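PDB 5EK8: lipoxygenase, which probably catalyses the insertion of molecular oxygen into polyunsaturated fatty acids at a non-heme iron centre, acting as a 9R-lipoxygenase. Local coordinates for residues N122-D127 against P382-L387; T135-Y140 against V160-Y165; L378-I383 against W482-R487; A477-W482 against N545-T550. One frame throughout, in Å; residues are numbered along the deposited sequence.

The four contacts run from the antiparallel sheet of the N-terminal half down to the helical body. Contacts 1 and 2 lie on neighbouring strands of that sheet, 115-126 and 132-143, and their centres are about 17 Å apart. The centre of contact 3 lies about 12 Å from that of contact 1, with which it shares Pro382 and Ile383, and about 9 Å from that of contact 4, with which it shares Trp482; Asn381 ND2 reaches Glu481 O at 2.7 Å between these last two. None lies at the iron. Yet contact 3 begins where helix 337-377, bearing iron ligands His359 and His364, ends, and contact 4 includes the start of helix 549-574, bearing His570 and Asn574.

Contact 1 (N122-D127 against P382-L387); sequences NRVTFD and PIRLML
Strand 115-126 of the four-stranded antiparallel sheet meets the N-terminal part of helix 383-391 through Asn122, Val124 and Phe126 on one side and Arg384 and Leu385 on the other. The two short segments cross at 78°, their axes 9.6 Å apart. Of these alternate strand residues, Val124 points toward the helix, while the other two reach it with their side-chain ends. Arg384 has CG anti to its backbone N (chi1 166°), and its bent chain carries the guanidinium to Asn122. There NH1 gives a weak hydrogen bond to Asn122 OD1 at 3.0 Å, with an N-H...O angle of only 126°; the amide and guanidinium planes are strongly turned against each other. NH2 has a weak bond of its own to Arg379 O. Arg123, on the far side of the strand, instead forms a salt bridge with Asp184. Val124, whose branched chain suits an extended backbone, serves both helix residues: CG2 stands 3.9 Å above the centre of the guanidinium face and also touches the leucine. Phe126 brings its ring tip to the same leucine, CZ lying 4.4 Å from Leu385 CG. The tighter apolar touch is Val124 CG2 to Leu385 CD1, 3.6 Å.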
# COMPACT_ATOMS: atom_id res chain seq x y z
N ASN A 122 17.62 -10.17 8.56
CA ASN A 122 17.59 -9.39 9.80
C ASN A 122 16.96 -8.00 9.67
O ASN A 122 17.10 -7.33 8.65
CB ASN A 122 19.00 -9.26 10.40
CG ASN A 122 19.86 -8.27 9.66
OD1 ASN A 122 19.84 -7.07 9.95
ND2 ASN A 122 20.64 -8.76 8.71
N ARG A 123 16.26 -7.59 10.73
CA ARG A 123 15.72 -6.24 10.84
C ARG A 123 16.59 -5.41 11.77
O ARG A 123 17.17 -5.93 12.73
CB ARG A 123 14.28 -6.29 11.35
CG ARG A 123 13.40 -7.26 10.61
CD ARG A 123 11.98 -7.27 11.18
NE ARG A 123 11.06 -8.00 10.31
CZ ARG A 123 9.77 -8.19 10.57
NH1 ARG A 123 9.02 -8.86 9.70
NH2 ARG A 123 9.23 -7.73 11.69
N VAL A 124 16.68 -4.11 11.51
CA VAL A 124 17.48 -3.23 12.35
C VAL A 124 16.58 -2.38 13.24
O VAL A 124 15.61 -1.78 12.78
CB VAL A 124 18.39 -2.32 11.51
CG1 VAL A 124 19.30 -1.51 12.42
CG2 VAL A 124 19.20 -3.15 10.54
N THR A 125 16.91 -2.35 14.52
CA THR A 125 16.17 -1.60 15.52
C THR A 125 17.13 -0.63 16.21
O THR A 125 18.32 -0.90 16.30
CB THR A 125 15.49 -2.56 16.54
OG1 THR A 125 14.27 -3.06 15.98
CG2 THR A 125 15.18 -1.87 17.86
N PHE A 126 16.62 0.52 16.65
CA PHE A 126 17.44 1.45 17.43
C PHE A 126 17.14 1.36 18.92
O PHE A 126 15.98 1.37 19.34
CB PHE A 126 17.25 2.88 16.92
CG PHE A 126 17.59 3.05 15.48
CD1 PHE A 126 18.89 2.88 15.04
CD2 PHE A 126 16.61 3.34 14.55
CE1 PHE A 126 19.22 3.02 13.71
CE2 PHE A 126 16.92 3.49 13.21
CZ PHE A 126 18.23 3.33 12.79
N ASP A 127 18.20 1.26 19.73
CA ASP A 127 18.05 1.07 21.17
C ASP A 127 17.82 2.39 21.89
O ASP A 127 17.43 3.39 21.27
CB ASP A 127 19.29 0.37 21.74
CG ASP A 127 20.56 1.20 21.61
OD1 ASP A 127 20.56 2.18 20.83
OD2 ASP A 127 21.56 0.87 22.27
N PRO A 382 23.29 1.80 3.93
CA PRO A 382 22.54 2.61 4.90
C PRO A 382 21.15 3.00 4.42
O PRO A 382 20.26 3.20 5.25
CB PRO A 382 23.41 3.86 5.07
CG PRO A 382 24.64 3.65 4.22
CD PRO A 382 24.71 2.20 3.88
N ILE A 383 20.95 3.12 3.11
CA ILE A 383 19.65 3.47 2.55
C ILE A 383 18.58 2.46 2.99
O ILE A 383 17.40 2.80 3.14
CB ILE A 383 19.71 3.57 1.02
CG1 ILE A 383 20.55 4.78 0.61
CG2 ILE A 383 18.32 3.71 0.41
CD1 ILE A 383 19.98 6.09 1.10
N ARG A 384 19.00 1.21 3.22
CA ARG A 384 18.13 0.20 3.81
C ARG A 384 17.47 0.72 5.09
O ARG A 384 16.24 0.74 5.21
CB ARG A 384 18.92 -1.06 4.14
CG ARG A 384 18.19 -2.01 5.06
CD ARG A 384 19.15 -2.72 5.99
NE ARG A 384 18.63 -4.01 6.42
CZ ARG A 384 19.38 -4.96 6.98
NH1 ARG A 384 18.83 -6.12 7.33
NH2 ARG A 384 20.67 -4.76 7.17
N LEU A 385 18.31 1.17 6.02
CA LEU A 385 17.87 1.72 7.30
C LEU A 385 16.87 2.85 7.12
O LEU A 385 16.08 3.15 8.01
CB LEU A 385 19.08 2.21 8.10
CG LEU A 385 19.67 1.28 9.16
CD1 LEU A 385 19.80 -0.14 8.65
CD2 LEU A 385 21.02 1.80 9.63
N MET A 386 16.92 3.48 5.95
CA MET A 386 16.05 4.61 5.67
C MET A 386 14.74 4.18 5.01
O MET A 386 13.70 4.79 5.26
CB MET A 386 16.79 5.60 4.78
CG MET A 386 15.91 6.64 4.13
SD MET A 386 16.90 7.80 3.17
CE MET A 386 15.61 8.84 2.52
N LEU A 387 14.79 3.12 4.21
CA LEU A 387 13.63 2.73 3.41
C LEU A 387 12.78 1.60 4.01
O LEU A 387 11.55 1.66 3.94
CB LEU A 387 14.08 2.32 2.01
CG LEU A 387 14.39 3.47 1.05
CD1 LEU A 387 14.79 2.94 -0.32
CD2 LEU A 387 13.19 4.39 0.94

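Contact 2 (T135-Y140 against V160-Y165); sequences TNRIAY and VPYWPY
Ala139 and Tyr140 form a classic beta bulge on strand 132-143, an outermost strand of the four-stranded antiparallel sheet, and rest against Val160, the last residue of strand 152-160, and Pro161 and Tyr162 just beyond it. Both bulge residues face Val119 of the neighbouring strand 115-126, and both direct their side chains toward the 160-165 segment. That segment bends immediately: Pro161 is the centre of an inverse gamma turn, closed by a weak bond from Tyr162 N to Val160 O.

The aromatic interaction is a CH-pi contact. Pro161 CD lies 3.8 Å from the centroid of the Tyr140 ring and 19° off its normal, displaced toward the CE1-CZ rim, and Pro161 CG approaches Tyr140 CE1 to 3.5 Å. Tyr140 CG is anti to the backbone N (chi1 -162°), and from there the ring extends across the proline. A proline suits the spot because its CH groups are rigidly presented and slightly polarised by the ring nitrogen.

The apolar contacts continue on each side of the proline. Val160 CG1 packs 3.9 Å from Tyr140 CB, the two side chains running past each other in opposite directions. Small Ala139 lets the edge of Tyr162 come close.

Polar groups do not bond directly across this contact, but two converge on one outside acceptor. Arg137 NH1 makes a salt bridge with Asp121 OD2, to which Tyr162 OH also has a weak hydrogen bond.

Within the loop, Trp163 CD1 sits 3.6 Å above the centre of the Tyr162 ring, whose edge atom CE2 lies 3.9 Å from Ala139 CB.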
# COMPACT_ATOMS: atom_id res chain seq x y z
N THR A 135 18.47 -7.92 14.53
CA THR A 135 17.67 -9.06 14.94
C THR A 135 17.50 -10.06 13.80
O THR A 135 16.80 -9.78 12.84
CB THR A 135 16.29 -8.62 15.43
OG1 THR A 135 16.42 -7.44 16.23
CG2 THR A 135 15.63 -9.72 16.23
N ASN A 136 18.14 -11.22 13.93
CA ASN A 136 18.19 -12.19 12.85
C ASN A 136 16.89 -12.97 12.66
O ASN A 136 16.03 -13.00 13.54
CB ASN A 136 19.33 -13.19 13.07
CG ASN A 136 20.69 -12.53 13.06
OD1 ASN A 136 20.83 -11.37 12.67
ND2 ASN A 136 21.72 -13.27 13.48
N ARG A 137 16.78 -13.60 11.49
CA ARG A 137 15.63 -14.42 11.12
C ARG A 137 16.09 -15.40 10.05
O ARG A 137 16.83 -15.03 9.13
CB ARG A 137 14.48 -13.56 10.61
CG ARG A 137 13.45 -14.32 9.78
CD ARG A 137 12.81 -13.41 8.73
NE ARG A 137 12.02 -14.18 7.76
CZ ARG A 137 12.42 -14.48 6.53
NH1 ARG A 137 13.59 -14.05 6.08
NH2 ARG A 137 11.64 -15.20 5.74
N ILE A 138 15.68 -16.66 10.15
CA ILE A 138 16.11 -17.67 9.20
C ILE A 138 15.35 -17.56 7.88
O ILE A 138 14.15 -17.83 7.81
CB ILE A 138 15.95 -19.09 9.77
CG1 ILE A 138 16.94 -19.30 10.91
CG2 ILE A 138 16.17 -20.14 8.67
CD1 ILE A 138 16.85 -20.66 11.56
N ALA A 139 16.07 -17.15 6.84
CA ALA A 139 15.46 -16.90 5.54
C ALA A 139 15.35 -18.17 4.70
O ALA A 139 14.35 -18.38 4.01
CB ALA A 139 16.24 -15.84 4.78
N TYR A 140 16.36 -19.03 4.76
CA TYR A 140 16.29 -20.27 3.97
C TYR A 140 17.24 -21.34 4.51
O TYR A 140 18.20 -21.03 5.21
CB TYR A 140 16.61 -19.98 2.50
CG TYR A 140 16.18 -21.07 1.53
CD1 TYR A 140 14.84 -21.32 1.29
CD2 TYR A 140 17.12 -21.82 0.83
CE1 TYR A 140 14.44 -22.30 0.38
CE2 TYR A 140 16.74 -22.80 -0.07
CZ TYR A 140 15.40 -23.04 -0.29
OH TYR A 140 15.02 -24.01 -1.18
N VAL A 160 18.32 -19.47 -4.42
CA VAL A 160 17.53 -19.23 -3.21
C VAL A 160 16.29 -18.41 -3.55
O VAL A 160 16.40 -17.35 -4.16
CB VAL A 160 18.35 -18.49 -2.13
CG1 VAL A 160 17.51 -18.25 -0.88
CG2 VAL A 160 19.63 -19.27 -1.79
N PRO A 161 15.11 -18.91 -3.16
CA PRO A 161 13.87 -18.16 -3.37
C PRO A 161 13.70 -17.03 -2.36
O PRO A 161 12.78 -17.08 -1.54
CB PRO A 161 12.79 -19.22 -3.21
CG PRO A 161 13.38 -20.19 -2.25
CD PRO A 161 14.86 -20.22 -2.54
N TYR A 162 14.57 -16.04 -2.42
CA TYR A 162 14.51 -14.91 -1.50
C TYR A 162 13.70 -13.76 -2.07
O TYR A 162 14.11 -13.12 -3.04
CB TYR A 162 15.92 -14.44 -1.14
CG TYR A 162 15.95 -13.42 -0.03
CD1 TYR A 162 16.22 -12.08 -0.29
CD2 TYR A 162 15.70 -13.79 1.30
CE1 TYR A 162 16.25 -11.14 0.73
CE2 TYR A 162 15.73 -12.86 2.33
CZ TYR A 162 16.00 -11.54 2.04
OH TYR A 162 16.04 -10.60 3.04
N TRP A 163 12.55 -13.50 -1.45
CA TRP A 163 11.59 -12.49 -1.91
C TRP A 163 11.31 -12.61 -3.40
O TRP A 163 11.52 -11.67 -4.16
CB TRP A 163 12.11 -11.09 -1.59
CG TRP A 163 11.91 -10.69 -0.17
CD1 TRP A 163 12.58 -11.17 0.92
CD2 TRP A 163 10.98 -9.72 0.33
NE1 TRP A 163 12.12 -10.56 2.07
CE2 TRP A 163 11.14 -9.67 1.73
CE3 TRP A 163 10.02 -8.89 -0.27
CZ2 TRP A 163 10.38 -8.82 2.54
CZ3 TRP A 163 9.27 -8.05 0.54
CH2 TRP A 163 9.46 -8.02 1.92
N PRO A 164 10.81 -13.78 -3.83
CA PRO A 164 10.62 -13.99 -5.27
C PRO A 164 9.50 -13.13 -5.82
O PRO A 164 8.56 -12.80 -5.09
CB PRO A 164 10.26 -15.48 -5.36
CG PRO A 164 9.61 -15.77 -4.05
CD PRO A 164 10.33 -14.93 -3.04
N TYR A 165 9.60 -12.76 -7.10
CA TYR A 165 8.55 -12.00 -7.76
C TYR A 165 7.41 -12.90 -8.20
O TYR A 165 7.63 -14.04 -8.62
CB TYR A 165 9.11 -11.23 -8.96
CG TYR A 165 9.80 -9.94 -8.61
CD1 TYR A 165 9.07 -8.78 -8.38
CD2 TYR A 165 11.18 -9.87 -8.51
CE1 TYR A 165 9.69 -7.60 -8.07
CE2 TYR A 165 11.81 -8.67 -8.19
CZ TYR A 165 11.05 -7.55 -7.97
OH TYR A 165 11.66 -6.35 -7.65

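Contact 3 (L378-I383 against W482-R487)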
# COMPACT_ATOMS: atom_id res chain seq x y z
N LEU A 378 18.78 -4.38 -0.52
CA LEU A 378 19.36 -3.42 0.41
C LEU A 378 19.70 -4.03 1.76
O LEU A 378 18.81 -4.28 2.58
CB LEU A 378 18.42 -2.22 0.59
CG LEU A 378 18.17 -1.41 -0.67
CD1 LEU A 378 17.30 -0.19 -0.38
CD2 LEU A 378 19.49 -0.99 -1.32
N ARG A 379 20.99 -4.27 2.00
CA ARG A 379 21.46 -4.86 3.26
C ARG A 379 22.56 -4.03 3.93
O ARG A 379 22.32 -3.40 4.96
CB ARG A 379 21.96 -6.28 3.02
CG ARG A 379 20.89 -7.33 3.19
CD ARG A 379 21.23 -8.63 2.50
NE ARG A 379 20.10 -9.08 1.71
CZ ARG A 379 20.09 -9.15 0.38
NH1 ARG A 379 19.01 -9.57 -0.25
NH2 ARG A 379 21.17 -8.81 -0.31
N LYS A 380 23.75 -4.04 3.35
CA LYS A 380 24.88 -3.28 3.89
C LYS A 380 24.72 -1.77 3.69
O LYS A 380 25.25 -0.98 4.47
CB LYS A 380 26.19 -3.74 3.26
CG LYS A 380 26.68 -5.09 3.75
CD LYS A 380 28.18 -5.24 3.51
CE LYS A 380 28.70 -6.57 4.03
NZ LYS A 380 30.18 -6.64 3.97
N ASN A 381 23.99 -1.39 2.66
CA ASN A 381 23.81 0.02 2.33
C ASN A 381 22.83 0.73 3.27
O ASN A 381 21.67 0.32 3.40
CB ASN A 381 23.36 0.17 0.88
CG ASN A 381 23.60 1.56 0.33
OD1 ASN A 381 23.14 2.56 0.90
ND2 ASN A 381 24.34 1.65 -0.77
N PRO A 382 23.29 1.80 3.93
CA PRO A 382 22.54 2.61 4.90
C PRO A 382 21.15 3.00 4.42
O PRO A 382 20.26 3.20 5.25
CB PRO A 382 23.41 3.86 5.07
CG PRO A 382 24.64 3.65 4.22
CD PRO A 382 24.71 2.20 3.88
N ILE A 383 20.95 3.12 3.11
CA ILE A 383 19.65 3.47 2.55
C ILE A 383 18.58 2.46 2.99
O ILE A 383 17.40 2.80 3.14
CB ILE A 383 19.71 3.57 1.02
CG1 ILE A 383 20.55 4.78 0.61
CG2 ILE A 383 18.32 3.71 0.41
CD1 ILE A 383 19.98 6.09 1.10
N TRP A 482 27.38 0.94 -3.15
CA TRP A 482 26.49 1.46 -4.18
C TRP A 482 25.97 0.35 -5.09
O TRP A 482 24.91 0.49 -5.73
CB TRP A 482 27.22 2.53 -4.99
CG TRP A 482 26.37 3.17 -6.03
CD1 TRP A 482 26.33 2.87 -7.37
CD2 TRP A 482 25.42 4.22 -5.83
NE1 TRP A 482 25.42 3.67 -8.00
CE2 TRP A 482 24.85 4.51 -7.09
CE3 TRP A 482 25.00 4.95 -4.71
CZ2 TRP A 482 23.87 5.49 -7.25
CZ3 TRP A 482 24.03 5.92 -4.88
CH2 TRP A 482 23.48 6.19 -6.14
N VAL A 483 26.71 -0.75 -5.15
CA VAL A 483 26.32 -1.91 -5.94
C VAL A 483 24.91 -2.37 -5.56
O VAL A 483 24.12 -2.77 -6.43
CB VAL A 483 27.32 -3.07 -5.75
CG1 VAL A 483 26.77 -4.37 -6.32
CG2 VAL A 483 28.65 -2.71 -6.41
N GLU A 484 24.60 -2.29 -4.27
CA GLU A 484 23.27 -2.62 -3.78
C GLU A 484 22.24 -1.69 -4.41
O GLU A 484 21.17 -2.14 -4.82
CB GLU A 484 23.22 -2.54 -2.25
CG GLU A 484 24.03 -3.62 -1.55
CD GLU A 484 23.66 -3.78 -0.08
OE1 GLU A 484 22.88 -2.96 0.44
OE2 GLU A 484 24.15 -4.74 0.56
N ILE A 485 22.57 -0.41 -4.50
CA ILE A 485 21.67 0.55 -5.14
C ILE A 485 21.45 0.20 -6.60
O ILE A 485 20.34 0.33 -7.13
CB ILE A 485 22.20 1.99 -5.04
CG1 ILE A 485 22.40 2.39 -3.58
CG2 ILE A 485 21.25 2.95 -5.75
CD1 ILE A 485 21.16 2.22 -2.71
N ARG A 486 22.51 -0.27 -7.27
CA ARG A 486 22.37 -0.67 -8.66
C ARG A 486 21.45 -1.88 -8.81
O ARG A 486 20.57 -1.89 -9.68
CB ARG A 486 23.73 -0.98 -9.29
CG ARG A 486 23.62 -1.30 -10.78
CD ARG A 486 24.98 -1.48 -11.45
NE ARG A 486 24.82 -1.68 -12.89
CZ ARG A 486 25.81 -1.67 -13.76
NH1 ARG A 486 27.06 -1.47 -13.37
NH2 ARG A 486 25.56 -1.87 -15.05
N ARG A 487 21.64 -2.90 -7.98
CA ARG A 487 20.80 -4.09 -8.04
C ARG A 487 19.34 -3.75 -7.74
O ARG A 487 18.42 -4.29 -8.35
CB ARG A 487 21.30 -5.16 -7.07
CG ARG A 487 22.67 -5.71 -7.46
CD ARG A 487 22.63 -6.33 -8.85
NE ARG A 487 23.97 -6.62 -9.34
CZ ARG A 487 24.68 -5.80 -10.11
NH1 ARG A 487 24.16 -4.64 -10.48
NH2 ARG A 487 25.89 -6.15 -10.51
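Glu484 of helix 482-495 dominates this contact, its carboxylate set among three consecutive backbone N-H groups of Arg379, Lys380 and Asn381. OE1 accepts from Arg379 N at 2.8 Å and from Asn381 N at 2.9 Å, the two donors arriving from opposite faces of the carboxylate plane. OE2 takes Lys380 N at 2.9 Å on its syn side, and Asn70 ND2 adds another bond to it. So many donors around a buried acid probably favour its ionised form. An extended chain beyond CG gives glutamate the reach to span the gap.

Asn381 works in two directions. Its OD1 caps the following helix by accepting from Ile383 N in a nearly straight bond (171°) on a carbonyl lone pair, while ND2 bonds to Glu481 O.

Ile485 supplies the apolar part: CD1 lies 3.9 Å from Leu378 CD2 and 4.2 Å from Ile383 CB. Its CG1 packs against the Asn381 amide, 3.5 Å from ND2. Within the helix, Ile485 CB lies over the centre of one Trp482 ring face.

The 378-383 loop thus joins helix 337-377 to helix 383-391 while fastened to helix 482-495. Helix 451-473 packs on Ile383, and helix 549-574 meets Trp482 and Ile485.

Contact 4 (A477-W482 against N545-T550)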
# COMPACT_ATOMS: atom_id res chain seq x y z
N ALA A 477 29.45 5.36 3.41
CA ALA A 477 28.88 4.02 3.41
C ALA A 477 27.93 3.82 2.22
O ALA A 477 27.90 2.75 1.61
CB ALA A 477 28.16 3.75 4.71
N ILE A 478 27.15 4.86 1.90
CA ILE A 478 26.24 4.80 0.77
C ILE A 478 27.00 4.57 -0.53
O ILE A 478 26.57 3.79 -1.38
CB ILE A 478 25.39 6.09 0.66
CG1 ILE A 478 24.38 6.17 1.80
CG2 ILE A 478 24.67 6.16 -0.68
CD1 ILE A 478 23.47 7.38 1.72
N ALA A 479 28.14 5.24 -0.68
CA ALA A 479 28.97 5.07 -1.87
C ALA A 479 29.70 3.73 -1.90
O ALA A 479 29.79 3.09 -2.94
CB ALA A 479 29.97 6.21 -1.98
N ASP A 480 30.21 3.31 -0.74
CA ASP A 480 30.97 2.07 -0.63
C ASP A 480 30.17 0.84 -1.05
O ASP A 480 30.73 -0.13 -1.56
CB ASP A 480 31.48 1.88 0.80
CG ASP A 480 32.67 2.76 1.13
OD1 ASP A 480 33.19 3.42 0.21
OD2 ASP A 480 33.09 2.78 2.31
N GLU A 481 28.87 0.88 -0.82
CA GLU A 481 28.00 -0.25 -1.15
C GLU A 481 26.94 0.16 -2.16
O GLU A 481 25.78 -0.21 -2.05
CB GLU A 481 27.35 -0.82 0.12
CG GLU A 481 28.34 -1.46 1.09
CD GLU A 481 28.95 -2.75 0.55
OE1 GLU A 481 28.57 -3.19 -0.56
OE2 GLU A 481 29.82 -3.33 1.25
N TRP A 482 27.38 0.94 -3.15
CA TRP A 482 26.49 1.46 -4.18
C TRP A 482 25.97 0.35 -5.09
O TRP A 482 24.91 0.49 -5.73
CB TRP A 482 27.22 2.53 -4.99
CG TRP A 482 26.37 3.17 -6.03
CD1 TRP A 482 26.33 2.87 -7.37
CD2 TRP A 482 25.42 4.22 -5.83
NE1 TRP A 482 25.42 3.67 -8.00
CE2 TRP A 482 24.85 4.51 -7.09
CE3 TRP A 482 25.00 4.95 -4.71
CZ2 TRP A 482 23.87 5.49 -7.25
CZ3 TRP A 482 24.03 5.92 -4.88
CH2 TRP A 482 23.48 6.19 -6.14
N ASN A 545 28.55 1.19 -10.97
CA ASN A 545 28.91 0.57 -9.70
C ASN A 545 29.45 1.58 -8.69
O ASN A 545 29.86 1.22 -7.59
CB ASN A 545 29.93 -0.54 -9.93
CG ASN A 545 29.35 -1.72 -10.70
OD1 ASN A 545 28.17 -2.05 -10.56
ND2 ASN A 545 30.18 -2.35 -11.53
N GLN A 546 29.45 2.85 -9.09
CA GLN A 546 29.80 3.95 -8.20
C GLN A 546 28.86 5.12 -8.44
O GLN A 546 28.39 5.32 -9.56
CB GLN A 546 31.26 4.37 -8.40
CG GLN A 546 32.27 3.40 -7.85
CD GLN A 546 33.35 3.05 -8.86
OE1 GLN A 546 33.06 2.82 -10.04
NE2 GLN A 546 34.60 3.01 -8.40
N PRO A 547 28.57 5.89 -7.38
CA PRO A 547 27.62 6.99 -7.53
C PRO A 547 28.18 8.18 -8.30
O PRO A 547 29.38 8.27 -8.54
CB PRO A 547 27.32 7.38 -6.08
CG PRO A 547 28.58 7.03 -5.35
CD PRO A 547 29.07 5.77 -6.00
N SER A 548 27.27 9.08 -8.68
CA SER A 548 27.63 10.38 -9.23
C SER A 548 26.59 11.38 -8.74
O SER A 548 25.59 10.98 -8.13
CB SER A 548 27.67 10.35 -10.76
OG SER A 548 26.37 10.19 -11.31
N ALA A 549 26.82 12.67 -8.99
CA ALA A 549 25.86 13.70 -8.59
C ALA A 549 24.46 13.36 -9.10
O ALA A 549 23.48 13.38 -8.34
CB ALA A 549 26.30 15.06 -9.11
N THR A 550 24.38 13.02 -10.38
CA THR A 550 23.13 12.61 -11.01
C THR A 550 22.50 11.41 -10.32
O THR A 550 21.34 11.46 -9.93
CB THR A 550 23.35 12.27 -12.50
OG1 THR A 550 23.66 13.47 -13.21
CG2 THR A 550 22.09 11.65 -13.09
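Trp482 and Pro547 carry a CH-pi contact where the turn between helices 475-480 and 482-495 meets the loop leading into helix 549-574. Pro547 CB stands over the six-membered ring of Trp482, 3.6 Å from its centroid and only 11° off the normal. CG anti to the backbone N (chi1 -177°) sets the root of the indole beside Pro547 CD, and the proline takes the face opposite Ile485. Tryptophan suits the place: its broad, electron-rich face accepts the CH groups that the rigid proline ring presents.

The proline ring also makes apolar contact with the end of helix 475-480, its CG lying 3.7 Å from Ala479 CB; the small alanine allows this approach.

Backbone atoms continue the layer over the five-membered ring. Gln546 C lies above the same indole face as the proline, 3.6 Å from Trp482 CD1.

Polar bonds are left to the surroundings. Trp482 NE1 bonds to Thr542 OG1, Asn545 OD1 receives a weak bond from Arg486 NH1, and Ser548, as N-cap, has OG weakly bonded to Asp551 N at the start of helix 549-574.

With no hydrogen bond crossing between the segments, their attachment rests on the fit of proline and peptide to the flat indole, aided by CH-pi attraction.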